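Local coordinates for protein NAD nucleotidase (Haemophilus influenzae, PDB 3ZU0) that degrades NAD to adenosine and nicotinamide riboside, acting as a broad-specificity 5'-nucleotidase and pyrophosphatase that works fastest on 5'-AMP and probably uses zinc, at residues V412-L417 with A426-P431; F432-Y437 with L543-S548. All coordinates share one frame; numbering follows the deposited sequence.

Contact 1 of 2, residues V412-L417 with A426-P431. With A12 (phosphomethylphosphonic acid adenosyl ester), chain F.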
ATOM      1  N   VAL A 412      -8.089 -22.892  20.102  1.00 28.79           N
ATOM      2  CA  VAL A 412      -7.939 -23.805  21.241  1.00 29.19           C
ATOM      3  C   VAL A 412      -6.453 -24.084  21.402  1.00 28.92           C
ATOM      4  O   VAL A 412      -5.830 -24.692  20.519  1.00 28.29           O
ATOM      5  CB  VAL A 412      -8.718 -25.113  21.009  1.00 25.97           C
ATOM      6  CG1 VAL A 412      -8.612 -26.061  22.232  1.00 25.96           C
ATOM      7  CG2 VAL A 412     -10.179 -24.806  20.706  1.00 29.63           C
ATOM      8  N   ARG A 413      -5.881 -23.629  22.518  1.00 29.98           N
ATOM      9  CA  ARG A 413      -4.416 -23.435  22.608  1.00 30.95           C
ATOM     10  C   ARG A 413      -3.562 -24.541  23.244  1.00 34.63           C
ATOM     11  O   ARG A 413      -2.347 -24.386  23.340  1.00 37.05           O
ATOM     12  CB  ARG A 413      -4.101 -22.114  23.307  1.00 28.89           C
ATOM     13  CG  ARG A 413      -4.948 -20.934  22.811  1.00 31.26           C
ATOM     14  CD  ARG A 413      -4.637 -20.551  21.357  1.00 28.32           C
ATOM     15  NE  ARG A 413      -3.239 -20.158  21.178  1.00 29.98           N
ATOM     16  CZ  ARG A 413      -2.710 -19.767  20.021  1.00 32.28           C
ATOM     17  NH1 ARG A 413      -3.461 -19.694  18.919  1.00 28.03           N
ATOM     18  NH2 ARG A 413      -1.428 -19.443  19.963  1.00 35.58           N
ATOM     19  N   ALA A 414      -4.171 -25.646  23.662  1.00 27.34           N
ATOM     20  CA  ALA A 414      -3.409 -26.729  24.294  1.00 31.94           C
ATOM     21  C   ALA A 414      -4.120 -28.075  24.166  1.00 30.64           C
ATOM     22  O   ALA A 414      -5.302 -28.122  23.839  1.00 29.19           O
ATOM     23  CB  ALA A 414      -3.163 -26.412  25.769  1.00 29.39           C
ATOM     24  N   ASP A 415      -3.394 -29.162  24.430  1.00 31.76           N
ATOM     25  CA  ASP A 415      -4.007 -30.461  24.689  1.00 29.34           C
ATOM     26  C   ASP A 415      -4.924 -30.292  25.897  1.00 28.42           C
ATOM     27  O   ASP A 415      -4.667 -29.457  26.766  1.00 29.41           O
ATOM     28  CB  ASP A 415      -2.953 -31.532  25.037  1.00 31.12           C
ATOM     29  CG  ASP A 415      -1.868 -31.697  23.961  1.00 36.67           C
ATOM     30  OD1 ASP A 415      -2.146 -31.544  22.758  1.00 34.11           O
ATOM     31  OD2 ASP A 415      -0.717 -31.994  24.334  1.00 44.89           O
ATOM     32  N   ILE A 416      -5.991 -31.077  25.968  1.00 30.18           N
ATOM     33  CA  ILE A 416      -6.860 -31.048  27.157  1.00 28.00           C
ATOM     34  C   ILE A 416      -6.718 -32.415  27.790  1.00 27.77           C
ATOM     35  O   ILE A 416      -6.992 -33.431  27.154  1.00 29.82           O
ATOM     36  CB  ILE A 416      -8.311 -30.712  26.793  1.00 28.81           C
ATOM     37  CG1 ILE A 416      -8.354 -29.385  26.038  1.00 32.93           C
ATOM     38  CG2 ILE A 416      -9.210 -30.634  28.044  1.00 25.80           C
ATOM     39  CD1 ILE A 416      -9.739 -28.978  25.571  1.00 28.41           C
ATOM     40  N   LEU A 417      -6.213 -32.450  29.016  1.00 29.19           N
ATOM     41  CA  LEU A 417      -5.857 -33.721  29.645  1.00 34.68           C
ATOM     42  C   LEU A 417      -6.870 -34.153  30.693  1.00 32.77           C
ATOM     43  O   LEU A 417      -7.565 -33.318  31.283  1.00 35.34           O
ATOM     44  CB  LEU A 417      -4.469 -33.643  30.288  1.00 32.56           C
ATOM     45  CG  LEU A 417      -3.370 -33.120  29.363  1.00 39.53           C
ATOM     46  CD1 LEU A 417      -2.018 -33.141  30.086  1.00 44.97           C
ATOM     47  CD2 LEU A 417      -3.316 -33.938  28.070  1.00 36.93           C
ATOM     48  N   ALA A 426      -9.115 -23.156  31.831  1.00 29.63           N
ATOM     49  CA  ALA A 426     -10.144 -22.659  30.923  1.00 30.35           C
ATOM     50  C   ALA A 426      -9.612 -21.499  30.086  1.00 32.30           C
ATOM     51  O   ALA A 426      -9.820 -21.445  28.863  1.00 27.79           O
ATOM     52  CB  ALA A 426     -11.379 -22.228  31.707  1.00 32.66           C
ATOM     53  N   TYR A 427      -8.932 -20.574  30.758  1.00 31.19           N
ATOM     54  CA  TYR A 427      -8.362 -19.394  30.109  1.00 30.19           C
ATOM     55  C   TYR A 427      -7.058 -19.674  29.374  1.00 28.97           C
ATOM     56  O   TYR A 427      -6.564 -18.812  28.659  1.00 31.41           O
ATOM     57  CB  TYR A 427      -8.224 -18.235  31.113  1.00 27.79           C
ATOM     58  CG  TYR A 427      -9.587 -17.631  31.404  1.00 32.62           C
ATOM     59  CD1 TYR A 427     -10.135 -16.668  30.566  1.00 30.79           C
ATOM     60  CD2 TYR A 427     -10.352 -18.076  32.476  1.00 33.77           C
ATOM     61  CE1 TYR A 427     -11.395 -16.138  30.803  1.00 32.29           C
ATOM     62  CE2 TYR A 427     -11.607 -17.554  32.721  1.00 33.78           C
ATOM     63  CZ  TYR A 427     -12.125 -16.586  31.891  1.00 35.25           C
ATOM     64  OH  TYR A 427     -13.383 -16.075  32.147  1.00 37.30           O
ATOM     65  N   THR A 428      -6.512 -20.875  29.545  1.00 29.69           N
ATOM     66  CA  THR A 428      -5.359 -21.309  28.756  1.00 31.77           C
ATOM     67  C   THR A 428      -5.870 -21.873  27.426  1.00 29.02           C
ATOM     68  O   THR A 428      -5.349 -21.538  26.359  1.00 30.36           O
ATOM     69  CB  THR A 428      -4.520 -22.375  29.498  1.00 32.50           C
ATOM     70  OG1 THR A 428      -3.914 -21.784  30.650  1.00 32.03           O
ATOM     71  CG2 THR A 428      -3.420 -22.958  28.611  1.00 30.21           C
ATOM     72  N   PHE A 429      -6.900 -22.710  27.496  1.00 28.29           N
ATOM     73  CA  PHE A 429      -7.534 -23.251  26.283  1.00 29.17           C
ATOM     74  C   PHE A 429      -8.146 -22.126  25.448  1.00 27.95           C
ATOM     75  O   PHE A 429      -8.033 -22.117  24.224  1.00 27.73           O
ATOM     76  CB  PHE A 429      -8.652 -24.251  26.629  1.00 29.51           C
ATOM     77  CG  PHE A 429      -8.248 -25.342  27.598  1.00 31.08           C
ATOM     78  CD1 PHE A 429      -6.916 -25.665  27.810  1.00 31.87           C
ATOM     79  CD2 PHE A 429      -9.224 -26.041  28.300  1.00 29.39           C
ATOM     80  CE1 PHE A 429      -6.569 -26.665  28.711  1.00 32.50           C
ATOM     81  CE2 PHE A 429      -8.890 -27.037  29.195  1.00 28.69           C
ATOM     82  CZ  PHE A 429      -7.563 -27.357  29.402  1.00 30.93           C
ATOM     83  N   LEU A 430      -8.802 -21.179  26.122  1.00 25.49           N
ATOM     84  CA  LEU A 430      -9.645 -20.172  25.463  1.00 27.90           C
ATOM     85  C   LEU A 430      -9.279 -18.759  25.911  1.00 28.42           C
ATOM     86  O   LEU A 430      -9.929 -18.176  26.781  1.00 28.69           O
ATOM     87  CB  LEU A 430     -11.115 -20.432  25.778  1.00 27.55           C
ATOM     88  CG  LEU A 430     -11.715 -21.749  25.247  1.00 30.99           C
ATOM     89  CD1 LEU A 430     -13.097 -21.968  25.841  1.00 28.31           C
ATOM     90  CD2 LEU A 430     -11.809 -21.748  23.734  1.00 30.00           C
ATOM     91  N   PRO A 431      -8.221 -18.199  25.318  1.00 30.08           N
ATOM     92  CA  PRO A 431      -7.685 -16.977  25.914  1.00 26.11           C
ATOM     93  C   PRO A 431      -8.182 -15.705  25.253  1.00 30.89           C
ATOM     94  O   PRO A 431      -7.774 -14.629  25.680  1.00 33.57           O
ATOM     95  CB  PRO A 431      -6.179 -17.129  25.685  1.00 29.34           C
ATOM     96  CG  PRO A 431      -6.085 -17.886  24.365  1.00 30.15           C
ATOM     97  CD  PRO A 431      -7.292 -18.820  24.351  1.00 28.66           C
TER
HETATM   98  PB  A12 F1598       1.192 -17.578  17.926  1.00 53.66           P
HETATM   99  O1B A12 F1598       1.585 -19.003  18.469  1.00 53.36           O
HETATM  100  O2B A12 F1598      -0.003 -17.124  18.736  1.00 51.13           O
HETATM  101  O3B A12 F1598       2.305 -16.621  18.106  1.00 51.05           O
HETATM  102  PA  A12 F1598      -0.746 -18.435  15.873  1.00 32.66           P
HETATM  103  O1A A12 F1598      -1.174 -19.128  17.184  1.00 34.95           O
HETATM  104  O2A A12 F1598      -0.848 -19.276  14.572  1.00 34.12           O
HETATM  105  C3A A12 F1598       0.722 -17.679  16.289  1.00 44.30           C
HETATM  106  O5' A12 F1598      -1.586 -17.041  15.955  1.00 35.19           O
HETATM  107  C5' A12 F1598      -2.614 -16.829  15.050  1.00 32.04           C
HETATM  108  C4' A12 F1598      -3.776 -17.676  15.147  1.00 28.45           C
HETATM  109  O4' A12 F1598      -4.421 -17.378  16.418  1.00 28.73           O
HETATM  110  C3' A12 F1598      -4.820 -17.268  14.199  1.00 27.75           C
HETATM  111  O3' A12 F1598      -4.644 -17.745  12.930  1.00 26.76           O
HETATM  112  C2' A12 F1598      -6.072 -17.784  14.820  1.00 29.24           C
HETATM  113  O2' A12 F1598      -6.291 -19.095  14.496  1.00 24.62           O
HETATM  114  C1' A12 F1598      -5.804 -17.633  16.276  1.00 26.37           C
HETATM  115  N9  A12 F1598      -6.555 -16.528  16.808  1.00 30.87           N
HETATM  116  C8  A12 F1598      -6.125 -15.248  16.931  1.00 25.84           C
HETATM  117  N7  A12 F1598      -7.128 -14.548  17.450  1.00 26.44           N
HETATM  118  C5  A12 F1598      -8.211 -15.382  17.678  1.00 28.31           C
HETATM  119  C6  A12 F1598      -9.516 -15.207  18.216  1.00 28.36           C
HETATM  120  N6  A12 F1598     -10.004 -13.971  18.658  1.00 25.16           N
HETATM  121  N1  A12 F1598     -10.301 -16.269  18.298  1.00 25.85           N
HETATM  122  C2  A12 F1598      -9.908 -17.462  17.877  1.00 27.70           C
HETATM  123  N3  A12 F1598      -8.688 -17.675  17.361  1.00 27.25           N
HETATM  124  C4  A12 F1598      -7.838 -16.644  17.260  1.00 28.82           C
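Ile-416 lies over the ring of Phe-429, its CG1 3.9 Å from the centroid and only 9° off the ring normal, a CH-pi contact. CG2 of Ile-416 comes down nearer the rim, 3.8 Å from CE2 of Phe-429. The phenylalanine starts out from the last turn of helix 423-429 away from the loop, but with CG beside the backbone N (chi1 -51°) its ring swings back under Ile-416. Beside this apolar pair the backbones are joined by one hydrogen bond, Arg-413 N to Phe-429 O at 3.1 Å, the donor tilted 17° from the carbonyl plane; CA of Val-412 makes a CA-H...O contact with the same oxygen.

The side chains of Arg-413 and Pro-431 cross at about a right angle, CG of the arginine 3.5 Å from CD of the proline. Bends at chi2 and chi3 then carry the guanidinium to the phosphonate groups of the bound ligand A12. NH1 and NH2 both donate to A12 O1A, NH2 at 2.8 Å, and NH2 adds weak bonds to O1B and O2B. NH1 also bonds Gly-410 O and lies close to Arg-373, another ligand-binding arginine. The helix end thus holds the base of a side chain whose charge probably offsets that of both phosphorus groups.

Contact 2 of 2, residues F432-Y437 with L543-S548. With A12 (phosphomethylphosphonic acid adenosyl ester), chain F.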
ATOM      1  N   PHE A 432      -9.035 -15.817  24.238  1.00 29.16           N
ATOM      2  CA  PHE A 432      -9.275 -14.682  23.348  1.00 31.53           C
ATOM      3  C   PHE A 432     -10.457 -13.804  23.728  1.00 32.18           C
ATOM      4  O   PHE A 432     -10.587 -12.690  23.230  1.00 35.20           O
ATOM      5  CB  PHE A 432      -9.426 -15.160  21.908  1.00 27.17           C
ATOM      6  CG  PHE A 432      -8.159 -15.712  21.325  1.00 30.22           C
ATOM      7  CD1 PHE A 432      -7.062 -14.899  21.145  1.00 30.27           C
ATOM      8  CD2 PHE A 432      -8.067 -17.039  20.967  1.00 29.35           C
ATOM      9  CE1 PHE A 432      -5.882 -15.397  20.603  1.00 34.98           C
ATOM     10  CE2 PHE A 432      -6.906 -17.543  20.413  1.00 28.43           C
ATOM     11  CZ  PHE A 432      -5.806 -16.723  20.235  1.00 32.19           C
ATOM     12  N   GLY A 433     -11.328 -14.310  24.587  1.00 30.32           N
ATOM     13  CA  GLY A 433     -12.463 -13.538  25.046  1.00 32.99           C
ATOM     14  C   GLY A 433     -13.472 -13.273  23.948  1.00 32.94           C
ATOM     15  O   GLY A 433     -14.095 -12.217  23.920  1.00 35.44           O
ATOM     16  N   ASN A 434     -13.626 -14.220  23.031  1.00 30.33           N
ATOM     17  CA  ASN A 434     -14.690 -14.145  22.042  1.00 30.31           C
ATOM     18  C   ASN A 434     -16.024 -14.395  22.709  1.00 30.66           C
ATOM     19  O   ASN A 434     -16.089 -15.083  23.707  1.00 31.44           O
ATOM     20  CB  ASN A 434     -14.541 -15.239  20.976  1.00 29.94           C
ATOM     21  CG  ASN A 434     -13.239 -15.164  20.227  1.00 30.70           C
ATOM     22  OD1 ASN A 434     -12.603 -16.202  19.973  1.00 29.04           O
ATOM     23  ND2 ASN A 434     -12.822 -13.944  19.870  1.00 23.54           N
ATOM     24  N   THR A 435     -17.094 -13.870  22.128  1.00 31.94           N
ATOM     25  CA  THR A 435     -18.429 -14.331  22.485  1.00 33.88           C
ATOM     26  C   THR A 435     -18.882 -15.325  21.434  1.00 33.41           C
ATOM     27  O   THR A 435     -18.245 -15.455  20.385  1.00 31.14           O
ATOM     28  CB  THR A 435     -19.407 -13.172  22.560  1.00 36.25           C
ATOM     29  OG1 THR A 435     -19.334 -12.433  21.341  1.00 35.17           O
ATOM     30  CG2 THR A 435     -19.038 -12.255  23.726  1.00 34.74           C
ATOM     31  N   LEU A 436     -19.965 -16.048  21.702  1.00 32.29           N
ATOM     32  CA  LEU A 436     -20.466 -17.003  20.715  1.00 33.16           C
ATOM     33  C   LEU A 436     -21.401 -16.309  19.723  1.00 33.01           C
ATOM     34  O   LEU A 436     -22.046 -15.331  20.071  1.00 38.94           O
ATOM     35  CB  LEU A 436     -21.155 -18.192  21.389  1.00 32.48           C
ATOM     36  CG  LEU A 436     -20.340 -18.869  22.494  1.00 33.72           C
ATOM     37  CD1 LEU A 436     -21.101 -20.062  23.057  1.00 33.00           C
ATOM     38  CD2 LEU A 436     -18.975 -19.299  21.976  1.00 31.46           C
ATOM     39  N   TYR A 437     -21.463 -16.817  18.497  1.00 30.44           N
ATOM     40  CA  TYR A 437     -22.175 -16.152  17.419  1.00 33.60           C
ATOM     41  C   TYR A 437     -22.907 -17.212  16.601  1.00 34.32           C
ATOM     42  O   TYR A 437     -22.406 -18.317  16.450  1.00 34.49           O
ATOM     43  CB  TYR A 437     -21.164 -15.397  16.545  1.00 33.98           C
ATOM     44  CG  TYR A 437     -21.760 -14.336  15.651  1.00 36.71           C
ATOM     45  CD1 TYR A 437     -22.376 -14.683  14.453  1.00 38.05           C
ATOM     46  CD2 TYR A 437     -21.710 -12.992  16.002  1.00 36.59           C
ATOM     47  CE1 TYR A 437     -22.930 -13.725  13.628  1.00 40.92           C
ATOM     48  CE2 TYR A 437     -22.268 -12.022  15.178  1.00 43.26           C
ATOM     49  CZ  TYR A 437     -22.876 -12.402  13.987  1.00 43.02           C
ATOM     50  OH  TYR A 437     -23.429 -11.468  13.146  1.00 41.47           O
ATOM     51  N   LEU A 543     -22.598 -14.472  24.770  1.00 40.81           N
ATOM     52  CA  LEU A 543     -22.076 -15.475  25.696  1.00 38.89           C
ATOM     53  C   LEU A 543     -20.566 -15.542  25.542  1.00 36.80           C
ATOM     54  O   LEU A 543     -20.075 -15.787  24.451  1.00 33.42           O
ATOM     55  CB  LEU A 543     -22.694 -16.847  25.413  1.00 35.08           C
ATOM     56  CG  LEU A 543     -24.226 -16.852  25.518  1.00 42.05           C
ATOM     57  CD1 LEU A 543     -24.834 -18.087  24.873  1.00 33.68           C
ATOM     58  CD2 LEU A 543     -24.660 -16.717  26.978  1.00 39.21           C
ATOM     59  N   PRO A 544     -19.825 -15.299  26.632  1.00 35.55           N
ATOM     60  CA  PRO A 544     -18.362 -15.267  26.545  1.00 36.41           C
ATOM     61  C   PRO A 544     -17.833 -16.687  26.464  1.00 35.58           C
ATOM     62  O   PRO A 544     -18.387 -17.579  27.085  1.00 33.14           O
ATOM     63  CB  PRO A 544     -17.933 -14.599  27.861  1.00 36.44           C
ATOM     64  CG  PRO A 544     -19.194 -14.012  28.446  1.00 41.99           C
ATOM     65  CD  PRO A 544     -20.304 -14.897  27.963  1.00 41.88           C
ATOM     66  N   ASP A 545     -16.779 -16.896  25.689  1.00 33.61           N
ATOM     67  CA  ASP A 545     -16.320 -18.247  25.386  1.00 32.32           C
ATOM     68  C   ASP A 545     -15.851 -19.051  26.606  1.00 31.33           C
ATOM     69  O   ASP A 545     -16.322 -20.154  26.836  1.00 29.44           O
ATOM     70  CB  ASP A 545     -15.249 -18.222  24.274  1.00 32.48           C
ATOM     71  CG  ASP A 545     -14.058 -17.302  24.590  1.00 34.24           C
ATOM     72  OD1 ASP A 545     -14.061 -16.591  25.616  1.00 36.31           O
ATOM     73  OD2 ASP A 545     -13.098 -17.296  23.783  1.00 36.83           O
ATOM     74  N   ALA A 546     -14.927 -18.502  27.384  1.00 31.15           N
ATOM     75  CA  ALA A 546     -14.343 -19.242  28.502  1.00 29.76           C
ATOM     76  C   ALA A 546     -15.332 -19.405  29.659  1.00 33.81           C
ATOM     77  O   ALA A 546     -15.398 -20.461  30.293  1.00 31.93           O
ATOM     78  CB  ALA A 546     -13.078 -18.580  28.970  1.00 32.70           C
ATOM     79  N   GLU A 547     -16.099 -18.356  29.924  1.00 32.12           N
ATOM     80  CA  GLU A 547     -17.132 -18.401  30.946  1.00 36.95           C
ATOM     81  C   GLU A 547     -18.138 -19.512  30.648  1.00 35.21           C
ATOM     82  O   GLU A 547     -18.495 -20.293  31.526  1.00 37.25           O
ATOM     83  CB  GLU A 547     -17.833 -17.042  31.045  1.00 39.23           C
ATOM     84  CG  GLU A 547     -16.989 -15.973  31.722  1.00 41.36           C
ATOM     85  CD  GLU A 547     -16.381 -14.941  30.745  1.00 55.02           C
ATOM     86  OE1 GLU A 547     -15.520 -15.314  29.878  1.00 41.43           O
ATOM     87  OE2 GLU A 547     -16.765 -13.743  30.872  1.00 50.32           O
ATOM     88  N   SER A 548     -18.564 -19.587  29.394  1.00 35.78           N
ATOM     89  CA  SER A 548     -19.474 -20.626  28.921  1.00 36.90           C
ATOM     90  C   SER A 548     -18.890 -22.035  29.074  1.00 37.27           C
ATOM     91  O   SER A 548     -19.615 -22.981  29.389  1.00 34.48           O
ATOM     92  CB  SER A 548     -19.836 -20.361  27.456  1.00 38.59           C
ATOM     93  OG  SER A 548     -20.344 -21.525  26.817  1.00 49.48           O
TER
HETATM   94  PB  A12 F1598       1.192 -17.578  17.926  1.00 53.66           P
HETATM   95  O1B A12 F1598       1.585 -19.003  18.469  1.00 53.36           O
HETATM   96  O2B A12 F1598      -0.003 -17.124  18.736  1.00 51.13           O
HETATM   97  O3B A12 F1598       2.305 -16.621  18.106  1.00 51.05           O
HETATM   98  PA  A12 F1598      -0.746 -18.435  15.873  1.00 32.66           P
HETATM   99  O1A A12 F1598      -1.174 -19.128  17.184  1.00 34.95           O
HETATM  100  O2A A12 F1598      -0.848 -19.276  14.572  1.00 34.12           O
HETATM  101  C3A A12 F1598       0.722 -17.679  16.289  1.00 44.30           C
HETATM  102  O5' A12 F1598      -1.586 -17.041  15.955  1.00 35.19           O
HETATM  103  C5' A12 F1598      -2.614 -16.829  15.050  1.00 32.04           C
HETATM  104  C4' A12 F1598      -3.776 -17.676  15.147  1.00 28.45           C
HETATM  105  O4' A12 F1598      -4.421 -17.378  16.418  1.00 28.73           O
HETATM  106  C3' A12 F1598      -4.820 -17.268  14.199  1.00 27.75           C
HETATM  107  O3' A12 F1598      -4.644 -17.745  12.930  1.00 26.76           O
HETATM  108  C2' A12 F1598      -6.072 -17.784  14.820  1.00 29.24           C
HETATM  109  O2' A12 F1598      -6.291 -19.095  14.496  1.00 24.62           O
HETATM  110  C1' A12 F1598      -5.804 -17.633  16.276  1.00 26.37           C
HETATM  111  N9  A12 F1598      -6.555 -16.528  16.808  1.00 30.87           N
HETATM  112  C8  A12 F1598      -6.125 -15.248  16.931  1.00 25.84           C
HETATM  113  N7  A12 F1598      -7.128 -14.548  17.450  1.00 26.44           N
HETATM  114  C5  A12 F1598      -8.211 -15.382  17.678  1.00 28.31           C
HETATM  115  C6  A12 F1598      -9.516 -15.207  18.216  1.00 28.36           C
HETATM  116  N6  A12 F1598     -10.004 -13.971  18.658  1.00 25.16           N
HETATM  117  N1  A12 F1598     -10.301 -16.269  18.298  1.00 25.85           N
HETATM  118  C2  A12 F1598      -9.908 -17.462  17.877  1.00 27.70           C
HETATM  119  N3  A12 F1598      -8.688 -17.675  17.361  1.00 27.25           N
HETATM  120  C4  A12 F1598      -7.838 -16.644  17.260  1.00 28.82           C
HETATM  121  O   HOH W   1     -10.668 -17.963  23.337  1.00 30.88           O
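The adenine pocket of the 5'-nucleotidase C-terminal domain borders this contact, where strand 435-442 pairs antiparallel with edge strand 539-544 of a mixed five-stranded sheet. Thr-435 and Pro-544 form a non-hydrogen-bonded pair, flanked by Leu-436 N to Leu-543 O at 2.8 Å, in the carbonyl plane, and by Asp-545 N to Asn-434 O at 2.8 Å, nearly straight on to the carbonyl. Leu-436 CG packs on Leu-543 CB, and Thr-435 turns its hydroxyl to Asp-540.

Pro-544 occupies the N-cap position of helix 545-555, and Asp-545 in its first turn reaches back to the loop before the strand. With chi1 at 55°, its CG sits between the backbone N and the carbonyl carbon, which brings the carboxylate alongside Gly-433 and Asn-434. OD2 takes a weak bond from Asn-434 N, while OD1 accepts Ala-546 N from above the carboxylate plane. Gly-433 turns the chain here with a positive phi of 68°.

Ahead of that turn, one face of the Phe-432 ring lies against the adenine of A12, with C5 of the base over the ring centre, 3.4 Å above its plane. The Asn-434 side chain lies by the N1 and N6 side of the same base. A water links the two segments at the backbone of Phe-432, accepting from Phe-432 N at 2.8 Å and donating to Asp-545 OD2 at 2.6 Å.

How the contacts relate
Contacts 1 and 2 follow one another along the chain, the first closing at Pro-431 and the second opening at Phe-432, with centres about 13 Å apart. They meet different ends of the ligand: contact 1 supplies an arginine for its phosphorus groups, contact 2 an aromatic ring for its base, and the side chains of Arg-413 and Phe-432 lie about 4 Å apart. Arg-373, Ser-462 and Asp-522 also bond the ligand. Helices 423-429 and 545-555 join the two contacts directly, with Tyr-427 CE1 3.5 Å from Ala-546 CB and Tyr-427 OH 3.2 Å from Glu-547 OE1, a probable hydrogen bond. The side chain of Arg-413 is about 10 Å from a bound zinc ion. The side chain of Phe-432 is about 12 Å from a bound zinc ion.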